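Local coordinates for recombination protein recR (Deinococcus radiodurans, PDB 1VDD) that acts in homologous recombinational DNA repair, binding DNA and zinc and assembling into a ring-shaped architecture, at the interface of chains A and B. Sequence-based numbering; all coordinates share one arbitrary frame. Chains: chain A/B, Recombination protein recR.

Contact 1: the interface of chains A and B. Residues chain A 10, 14, 28, 32, 40, 43-44, 47; chain B 13-14, 17, 43-44, 47-48.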
ATOM      1  N   LEU A  10      -1.185 -21.384  19.794  1.00 37.50           N
ATOM      2  CA  LEU A  10      -0.057 -20.832  19.063  1.00 38.64           C
ATOM      3  C   LEU A  10      -0.485 -19.561  18.337  1.00 38.51           C
ATOM      4  O   LEU A  10       0.233 -18.563  18.345  1.00 39.28           O
ATOM      5  CB  LEU A  10       0.467 -21.841  18.038  1.00 33.14           C
ATOM      6  CG  LEU A  10       1.980 -22.042  17.937  1.00 27.24           C
ATOM      7  CD1 LEU A  10       2.280 -22.767  16.634  1.00 33.55           C
ATOM      8  CD2 LEU A  10       2.708 -20.719  17.974  1.00 22.58           C
ATOM      9  N   LEU A  14       1.358 -16.027  18.944  1.00 28.50           N
ATOM     10  CA  LEU A  14       2.040 -15.421  17.795  1.00 31.88           C
ATOM     11  C   LEU A  14       1.389 -14.087  17.485  1.00 30.45           C
ATOM     12  O   LEU A  14       2.078 -13.084  17.321  1.00 34.14           O
ATOM     13  CB  LEU A  14       1.991 -16.325  16.552  1.00 26.45           C
ATOM     14  CG  LEU A  14       2.913 -17.554  16.526  1.00 24.98           C
ATOM     15  CD1 LEU A  14       2.522 -18.461  15.391  1.00 19.33           C
ATOM     16  CD2 LEU A  14       4.356 -17.141  16.389  1.00  7.73           C
ATOM     17  N   LEU A  28       1.327 -18.428   9.973  1.00 44.86           N
ATOM     18  CA  LEU A  28       2.576 -18.793  10.632  1.00 42.38           C
ATOM     19  C   LEU A  28       2.550 -20.129  11.377  1.00 40.48           C
ATOM     20  O   LEU A  28       3.545 -20.852  11.396  1.00 40.34           O
ATOM     21  CB  LEU A  28       2.998 -17.682  11.596  1.00 44.47           C
ATOM     22  CG  LEU A  28       4.511 -17.477  11.692  1.00 43.49           C
ATOM     23  CD1 LEU A  28       4.877 -16.126  11.103  1.00 40.08           C
ATOM     24  CD2 LEU A  28       4.950 -17.566  13.130  1.00 43.52           C
ATOM     25  N   LEU A  32       5.014 -23.594  10.793  1.00 32.48           N
ATOM     26  CA  LEU A  32       5.798 -24.167  11.882  1.00 32.84           C
ATOM     27  C   LEU A  32       5.545 -25.660  11.950  1.00 33.05           C
ATOM     28  O   LEU A  32       6.382 -26.422  12.408  1.00 36.82           O
ATOM     29  CB  LEU A  32       5.407 -23.495  13.199  1.00 27.80           C
ATOM     30  CG  LEU A  32       5.966 -22.069  13.327  1.00 26.48           C
ATOM     31  CD1 LEU A  32       5.297 -21.340  14.457  1.00 29.52           C
ATOM     32  CD2 LEU A  32       7.464 -22.129  13.541  1.00 26.36           C
ATOM     33  N   ILE A  40      11.773 -25.992  15.636  1.00 40.75           N
ATOM     34  CA  ILE A  40      10.841 -25.544  16.661  1.00 39.16           C
ATOM     35  C   ILE A  40      11.613 -25.420  17.975  1.00 39.80           C
ATOM     36  O   ILE A  40      11.536 -24.400  18.649  1.00 41.66           O
ATOM     37  CB  ILE A  40       9.685 -26.555  16.803  1.00 29.88           C
ATOM     38  CG1 ILE A  40       9.201 -26.952  15.405  1.00 33.90           C
ATOM     39  CG2 ILE A  40       8.551 -25.964  17.606  1.00 22.75           C
ATOM     40  CD1 ILE A  40       8.811 -25.779  14.503  1.00 24.37           C
ATOM     41  N   LEU A  43      13.989 -22.572  17.887  1.00 24.21           N
ATOM     42  CA  LEU A  43      13.271 -21.306  17.971  1.00 27.44           C
ATOM     43  C   LEU A  43      12.917 -21.106  19.460  1.00 27.61           C
ATOM     44  O   LEU A  43      13.194 -20.064  20.052  1.00 26.01           O
ATOM     45  CB  LEU A  43      11.975 -21.357  17.156  1.00 30.48           C
ATOM     46  CG  LEU A  43      11.434 -20.040  16.566  1.00 35.46           C
ATOM     47  CD1 LEU A  43       9.951 -20.199  16.248  1.00 20.44           C
ATOM     48  CD2 LEU A  43      11.646 -18.879  17.538  1.00 32.73           C
ATOM     49  N   ALA A  44      12.314 -22.121  20.065  1.00 28.72           N
ATOM     50  CA  ALA A  44      11.936 -22.031  21.466  1.00 35.26           C
ATOM     51  C   ALA A  44      13.136 -21.683  22.329  1.00 33.20           C
ATOM     52  O   ALA A  44      13.104 -20.728  23.093  1.00 33.46           O
ATOM     53  CB  ALA A  44      11.322 -23.347  21.934  1.00 39.64           C
ATOM     54  N   LEU A  47      14.455 -18.174  21.941  1.00 34.46           N
ATOM     55  CA  LEU A  47      13.555 -17.271  22.659  1.00 37.91           C
ATOM     56  C   LEU A  47      13.933 -17.244  24.124  1.00 34.78           C
ATOM     57  O   LEU A  47      14.233 -16.190  24.671  1.00 33.43           O
ATOM     58  CB  LEU A  47      12.102 -17.750  22.553  1.00 38.08           C
ATOM     59  CG  LEU A  47      11.282 -17.209  21.387  1.00 42.56           C
ATOM     60  CD1 LEU A  47      10.069 -18.081  21.162  1.00 39.18           C
ATOM     61  CD2 LEU A  47      10.873 -15.754  21.682  1.00 42.86           C
TER
ATOM     62  N   GLU B  13      16.749 -17.199  14.109  1.00 41.96           N
ATOM     63  CA  GLU B  13      15.612 -18.094  14.098  1.00 39.24           C
ATOM     64  C   GLU B  13      14.289 -17.452  13.719  1.00 40.91           C
ATOM     65  O   GLU B  13      13.346 -18.144  13.335  1.00 42.94           O
ATOM     66  CB  GLU B  13      15.513 -18.801  15.445  1.00 40.76           C
ATOM     67  CG  GLU B  13      16.629 -19.838  15.683  1.00 40.96           C
ATOM     68  CD  GLU B  13      16.859 -20.764  14.485  1.00 38.17           C
ATOM     69  OE1 GLU B  13      15.869 -21.261  13.903  1.00 45.38           O
ATOM     70  OE2 GLU B  13      18.030 -21.004  14.126  1.00 38.52           O
ATOM     71  N   LEU B  14      14.215 -16.132  13.811  1.00 37.84           N
ATOM     72  CA  LEU B  14      12.991 -15.443  13.445  1.00 33.99           C
ATOM     73  C   LEU B  14      13.078 -15.076  11.977  1.00 34.07           C
ATOM     74  O   LEU B  14      12.070 -15.081  11.281  1.00 39.58           O
ATOM     75  CB  LEU B  14      12.790 -14.188  14.307  1.00 34.64           C
ATOM     76  CG  LEU B  14      12.448 -14.437  15.781  1.00 27.08           C
ATOM     77  CD1 LEU B  14      12.376 -13.133  16.537  1.00 24.90           C
ATOM     78  CD2 LEU B  14      11.123 -15.165  15.865  1.00 28.25           C
ATOM     79  N   LEU B  17      11.197 -17.767   9.721  1.00 46.88           N
ATOM     80  CA  LEU B  17       9.751 -17.625   9.600  1.00 43.76           C
ATOM     81  C   LEU B  17       9.391 -16.695   8.434  1.00 45.85           C
ATOM     82  O   LEU B  17      10.064 -15.694   8.204  1.00 47.40           O
ATOM     83  CB  LEU B  17       9.187 -17.038  10.890  1.00 41.13           C
ATOM     84  CG  LEU B  17       9.522 -17.726  12.213  1.00 41.09           C
ATOM     85  CD1 LEU B  17       8.967 -16.894  13.368  1.00 33.77           C
ATOM     86  CD2 LEU B  17       8.942 -19.128  12.232  1.00 36.80           C
ATOM     87  N   LEU B  43       5.141 -18.484  24.823  1.00 39.64           N
ATOM     88  CA  LEU B  43       5.358 -18.535  23.385  1.00 38.57           C
ATOM     89  C   LEU B  43       6.208 -19.766  23.053  1.00 37.49           C
ATOM     90  O   LEU B  43       5.974 -20.446  22.055  1.00 37.48           O
ATOM     91  CB  LEU B  43       6.093 -17.272  22.913  1.00 36.62           C
ATOM     92  CG  LEU B  43       5.978 -16.724  21.478  1.00 31.66           C
ATOM     93  CD1 LEU B  43       7.309 -16.134  21.087  1.00 25.78           C
ATOM     94  CD2 LEU B  43       5.606 -17.799  20.498  1.00 32.33           C
ATOM     95  N   ALA B  44       7.196 -20.048  23.897  1.00 38.81           N
ATOM     96  CA  ALA B  44       8.089 -21.183  23.672  1.00 36.92           C
ATOM     97  C   ALA B  44       7.356 -22.516  23.790  1.00 36.74           C
ATOM     98  O   ALA B  44       7.555 -23.420  22.986  1.00 36.73           O
ATOM     99  CB  ALA B  44       9.253 -21.132  24.649  1.00 33.59           C
ATOM    100  N   LEU B  47       4.821 -23.260  20.972  1.00 37.10           N
ATOM    101  CA  LEU B  47       5.489 -23.756  19.795  1.00 35.06           C
ATOM    102  C   LEU B  47       5.675 -25.263  19.990  1.00 34.88           C
ATOM    103  O   LEU B  47       5.162 -26.069  19.214  1.00 34.49           O
ATOM    104  CB  LEU B  47       6.847 -23.051  19.620  1.00 28.57           C
ATOM    105  CG  LEU B  47       6.772 -21.601  19.114  1.00 35.05           C
ATOM    106  CD1 LEU B  47       8.036 -20.826  19.495  1.00 34.57           C
ATOM    107  CD2 LEU B  47       6.552 -21.595  17.591  1.00 15.44           C
ATOM    108  N   LEU B  48       6.385 -25.630  21.053  1.00 33.99           N
ATOM    109  CA  LEU B  48       6.682 -27.029  21.360  1.00 34.81           C
ATOM    110  C   LEU B  48       5.446 -27.916  21.488  1.00 35.84           C
ATOM    111  O   LEU B  48       5.430 -29.059  21.011  1.00 35.53           O
ATOM    112  CB  LEU B  48       7.516 -27.101  22.636  1.00 26.32           C
ATOM    113  CG  LEU B  48       8.822 -26.300  22.570  1.00 30.83           C
ATOM    114  CD1 LEU B  48       9.374 -26.087  23.973  1.00 30.46           C
ATOM    115  CD2 LEU B  48       9.828 -27.018  21.702  1.00 23.83           C
TER
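Two copies of the N-terminal helix-hairpin-helix region of RecR interlock here through leucines, and the patch contains no polar bond between the chains. Its principal knob is B:Leu47 on helix 37-53, which loses 106 Å² to chain A. CG lies anti to the carbonyl carbon (chi1 -75°), beside the backbone N, and the extended branch sends both methyls into the partner. CD2 reaches the CD1 methyl of A:Leu32 at 3.4 Å, the two side chains crossing obliquely. A:Leu10 comes from helix 5-15 at about a right angle to the same CD2 methyl. The other branch, CD1, abuts A:Leu43 CD1 at 3.8 Å, again in a near-perpendicular crossing. Closer to the backbone, A:Ile40 brings its CG2 methyl to B:Leu47 CB, 3.9 Å away; CG2 is the branch anti to the backbone N of A:Ile40. Methyls from three helices of chain A thus limit the knob along its length.

A:Leu43 takes a different first torsion, with CG anti to the backbone N (chi1 -152°), so its two methyls diverge between separate partners: CD1 serves B:Leu47, while CD2 points to B:Leu14 CD2 at 4.1 Å. Beyond it, B:Leu17, in the loop after helix 5-16, wedges tip first towards helix 22-32 of chain A. Its CD2 meets A:Leu32 CD2 at 3.6 Å in an oblique crossing, and its CD1 meets A:Leu28 at about a right angle. A:Leu32 is shared: CD1 faces B:Leu47, while CD2 turns chiefly to B:Leu17.

Where the two 37-53 helices pass each other, small residues permit close approach: A:Ala44 CB lies 4.1 Å from B:Ala44 CB and also packs against the branched end of B:Leu48. Next to this crossing, B:Leu43 enters perpendicular to A:Leu47, its CD1 methyl straddled by both tips of that leucine, with A:Leu47 CD1 at 3.4 Å.

Contact 2: the interface of chains A and B. Residues chain A 46, 49-50, 53-54, 63-65; chain B 4-7, 10.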
ATOM      1  N   ALA A  46      16.064 -20.386  21.498  1.00 39.36           N
ATOM      2  CA  ALA A  46      16.567 -19.049  21.161  1.00 33.64           C
ATOM      3  C   ALA A  46      15.770 -18.000  21.914  1.00 28.88           C
ATOM      4  O   ALA A  46      16.331 -17.065  22.452  1.00 33.94           O
ATOM      5  CB  ALA A  46      16.465 -18.808  19.667  1.00 35.94           C
ATOM      6  N   GLU A  49      16.648 -18.617  25.769  1.00 49.33           N
ATOM      7  CA  GLU A  49      18.030 -18.216  26.021  1.00 53.08           C
ATOM      8  C   GLU A  49      18.026 -16.697  26.198  1.00 54.37           C
ATOM      9  O   GLU A  49      18.163 -16.186  27.309  1.00 56.08           O
ATOM     10  CB  GLU A  49      18.944 -18.545  24.832  1.00 65.56           C
ATOM     11  CG  GLU A  49      19.087 -20.013  24.444  1.00 78.10           C
ATOM     12  CD  GLU A  49      19.979 -20.207  23.205  1.00 85.19           C
ATOM     13  OE1 GLU A  49      20.164 -21.367  22.773  1.00 86.51           O
ATOM     14  OE2 GLU A  49      20.496 -19.202  22.663  1.00 86.55           O
ATOM     15  N   ALA A  50      17.842 -15.988  25.086  1.00 48.01           N
ATOM     16  CA  ALA A  50      17.841 -14.534  25.071  1.00 41.91           C
ATOM     17  C   ALA A  50      17.118 -13.889  26.247  1.00 41.15           C
ATOM     18  O   ALA A  50      17.644 -12.973  26.870  1.00 39.56           O
ATOM     19  CB  ALA A  50      17.254 -14.037  23.768  1.00 41.79           C
ATOM     20  N   ASP A  53      19.709 -14.489  29.082  1.00 48.00           N
ATOM     21  CA  ASP A  53      20.988 -13.816  28.876  1.00 45.13           C
ATOM     22  C   ASP A  53      20.897 -12.316  28.616  1.00 45.26           C
ATOM     23  O   ASP A  53      21.830 -11.571  28.924  1.00 46.11           O
ATOM     24  CB  ASP A  53      21.741 -14.458  27.710  1.00 46.96           C
ATOM     25  CG  ASP A  53      22.004 -15.937  27.922  1.00 58.71           C
ATOM     26  OD1 ASP A  53      21.692 -16.445  29.029  1.00 54.90           O
ATOM     27  OD2 ASP A  53      22.529 -16.586  26.978  1.00 58.86           O
ATOM     28  N   LEU A  54      19.784 -11.871  28.048  1.00 42.21           N
ATOM     29  CA  LEU A  54      19.625 -10.462  27.728  1.00 43.28           C
ATOM     30  C   LEU A  54      19.187  -9.555  28.855  1.00 42.91           C
ATOM     31  O   LEU A  54      18.136  -9.751  29.469  1.00 44.30           O
ATOM     32  CB  LEU A  54      18.654 -10.283  26.558  1.00 45.34           C
ATOM     33  CG  LEU A  54      19.301  -9.999  25.207  1.00 42.12           C
ATOM     34  CD1 LEU A  54      20.312 -11.059  24.895  1.00 42.60           C
ATOM     35  CD2 LEU A  54      18.232  -9.946  24.146  1.00 40.10           C
ATOM     36  N   ILE A  63      21.429  -2.953  25.061  1.00 42.38           N
ATOM     37  CA  ILE A  63      21.272  -4.373  25.348  1.00 40.87           C
ATOM     38  C   ILE A  63      22.526  -5.237  25.206  1.00 44.04           C
ATOM     39  O   ILE A  63      23.269  -5.122  24.226  1.00 44.19           O
ATOM     40  CB  ILE A  63      20.130  -4.971  24.478  1.00 42.37           C
ATOM     41  CG1 ILE A  63      18.785  -4.439  24.976  1.00 44.68           C
ATOM     42  CG2 ILE A  63      20.132  -6.498  24.541  1.00 34.22           C
ATOM     43  CD1 ILE A  63      17.594  -4.990  24.234  1.00 49.23           C
ATOM     44  N   THR A  64      22.762  -6.090  26.208  1.00 42.62           N
ATOM     45  CA  THR A  64      23.898  -7.021  26.186  1.00 48.14           C
ATOM     46  C   THR A  64      23.672  -8.213  27.093  1.00 45.07           C
ATOM     47  O   THR A  64      22.589  -8.393  27.643  1.00 40.90           O
ATOM     48  CB  THR A  64      25.254  -6.387  26.625  1.00 48.89           C
ATOM     49  OG1 THR A  64      25.085  -5.698  27.866  1.00 53.07           O
ATOM     50  CG2 THR A  64      25.788  -5.448  25.554  1.00 58.77           C
ATOM     51  N   ASP A  65      24.726  -9.009  27.244  1.00 46.33           N
ATOM     52  CA  ASP A  65      24.713 -10.208  28.071  1.00 50.21           C
ATOM     53  C   ASP A  65      25.933 -10.231  29.009  1.00 50.04           C
ATOM     54  O   ASP A  65      26.235 -11.262  29.619  1.00 47.85           O
ATOM     55  CB  ASP A  65      24.739 -11.443  27.164  1.00 50.00           C
ATOM     56  CG  ASP A  65      25.961 -11.468  26.252  1.00 54.32           C
ATOM     57  OD1 ASP A  65      26.071 -12.384  25.411  1.00 55.85           O
ATOM     58  OD2 ASP A  65      26.820 -10.569  26.378  1.00 56.50           O
TER
ATOM     59  N   PRO B   4      25.761 -10.035  21.340  1.00 52.72           N
ATOM     60  CA  PRO B   4      25.392 -11.174  22.192  1.00 46.72           C
ATOM     61  C   PRO B   4      24.657 -12.315  21.478  1.00 44.83           C
ATOM     62  O   PRO B   4      23.559 -12.142  20.950  1.00 45.83           O
ATOM     63  CB  PRO B   4      24.573 -10.520  23.309  1.00 41.71           C
ATOM     64  CG  PRO B   4      24.014  -9.307  22.668  1.00 43.31           C
ATOM     65  CD  PRO B   4      25.144  -8.790  21.828  1.00 44.69           C
ATOM     66  N   PRO B   5      25.270 -13.508  21.459  1.00 41.09           N
ATOM     67  CA  PRO B   5      24.717 -14.701  20.823  1.00 36.06           C
ATOM     68  C   PRO B   5      23.250 -14.956  21.071  1.00 37.89           C
ATOM     69  O   PRO B   5      22.556 -15.496  20.212  1.00 39.15           O
ATOM     70  CB  PRO B   5      25.608 -15.831  21.345  1.00 33.21           C
ATOM     71  CG  PRO B   5      26.358 -15.236  22.488  1.00 34.78           C
ATOM     72  CD  PRO B   5      26.560 -13.818  22.089  1.00 36.50           C
ATOM     73  N   SER B   6      22.767 -14.564  22.239  1.00 42.25           N
ATOM     74  CA  SER B   6      21.365 -14.775  22.569  1.00 44.28           C
ATOM     75  C   SER B   6      20.487 -14.019  21.577  1.00 46.66           C
ATOM     76  O   SER B   6      19.494 -14.545  21.067  1.00 47.89           O
ATOM     77  CB  SER B   6      21.094 -14.276  23.985  1.00 44.13           C
ATOM     78  OG  SER B   6      22.229 -14.505  24.802  1.00 56.92           O
ATOM     79  N   LEU B   7      20.877 -12.776  21.314  1.00 49.85           N
ATOM     80  CA  LEU B   7      20.160 -11.893  20.402  1.00 50.17           C
ATOM     81  C   LEU B   7      20.312 -12.381  18.968  1.00 44.80           C
ATOM     82  O   LEU B   7      19.334 -12.677  18.289  1.00 45.01           O
ATOM     83  CB  LEU B   7      20.714 -10.469  20.527  1.00 47.98           C
ATOM     84  CG  LEU B   7      19.767  -9.306  20.240  1.00 47.89           C
ATOM     85  CD1 LEU B   7      20.491  -8.002  20.473  1.00 50.00           C
ATOM     86  CD2 LEU B   7      19.256  -9.381  18.829  1.00 48.02           C
ATOM     87  N   LEU B  10      18.425 -15.520  18.286  1.00 42.17           N
ATOM     88  CA  LEU B  10      16.980 -15.309  18.307  1.00 33.95           C
ATOM     89  C   LEU B  10      16.579 -14.670  16.987  1.00 28.65           C
ATOM     90  O   LEU B  10      15.573 -15.050  16.387  1.00 28.65           O
ATOM     91  CB  LEU B  10      16.589 -14.393  19.468  1.00 26.46           C
ATOM     92  CG  LEU B  10      15.172 -14.487  20.049  1.00 10.70           C
ATOM     93  CD1 LEU B  10      14.614 -13.085  20.151  1.00 14.61           C
ATOM     94  CD2 LEU B  10      14.260 -15.389  19.209  1.00  3.59           C
TER
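In this RecR-family contact, the N-terminal helix 5-16 of chain B, part of the helix-hairpin-helix region, docks against the end of helix 37-53 of chain A and reaches residues 63-65, within the C4 zinc-finger segment (57-72). The tight part centres on B:Ser6, which loses 86 Å² to chain A. Its small side chain is compatible with a close approach of the helices: CB sits 3.4 Å from the backbone CA of A:Ala50, while A:Ala50 CB faces the carbonyl O of B:Ser6 at 3.5 Å. From another side, the CD1 branch of A:Leu54 also packs on B:Ser6 CB, at 3.4 Å, so carbon of A:Ala50, A:Leu54 and, less closely, A:Asp53 borders the same methylene.

B:Ser6 OG stands anti to the carbonyl carbon, beside the backbone N (chi1 -35°), and is thereby aimed at A:Asp53. It donates a hydrogen bond to the carboxylate oxygen A:Asp53 OD2 at 3.0 Å, entering by the anti lone pair, away from the other oxygen. The carboxylate is brought there by a first torsion that sets CG anti to the carbonyl carbon (chi1 -59°). One helix turn further along chain B, A:Ala46 CB rests on the backbone CA of B:Leu10 at 3.8 Å, and the leucine's branched end lies against the A:Ala46 carbonyl.

A second close contact, without polar bonding, is made by B:Pro4, which gives up 64 Å² and crosses A:Asp65 obliquely. The ring atom B:Pro4 CB lies 3.4 Å from the carboxylate carbon A:Asp65 CG. A:Asp65 holds CG in the crowded position between backbone N and carbonyl carbon (chi1 58°).

Packing is looser at the margins. A:Thr64 hides 13 Å², its CA 4.2 Å from B:Pro4 CG. A:Glu49 hides merely 11 Å², its extended chain leading the carboxylate away from B:Ser6, and A:Ile63 CG2 approaches B:Leu7 CD1 no nearer than 4.4 Å.

The centres of the C-alpha atoms in contact 1 and contact 2 lie about 16 Å apart, and both use helix 37-53 of chain A together with the N-terminal helix of chain B. Overlapping stretches of the long chain A helix supply them: residues 40-47 to contact 1, residues 46-53 to contact 2. Because the interface is two-fold symmetric, each patch recurs with the chains exchanged, spreading the join over a long helical surface. The deposited assembly holds four copies, consistent with the ring named for RecR; this pairing of N-terminal regions plausibly forms one of its joints.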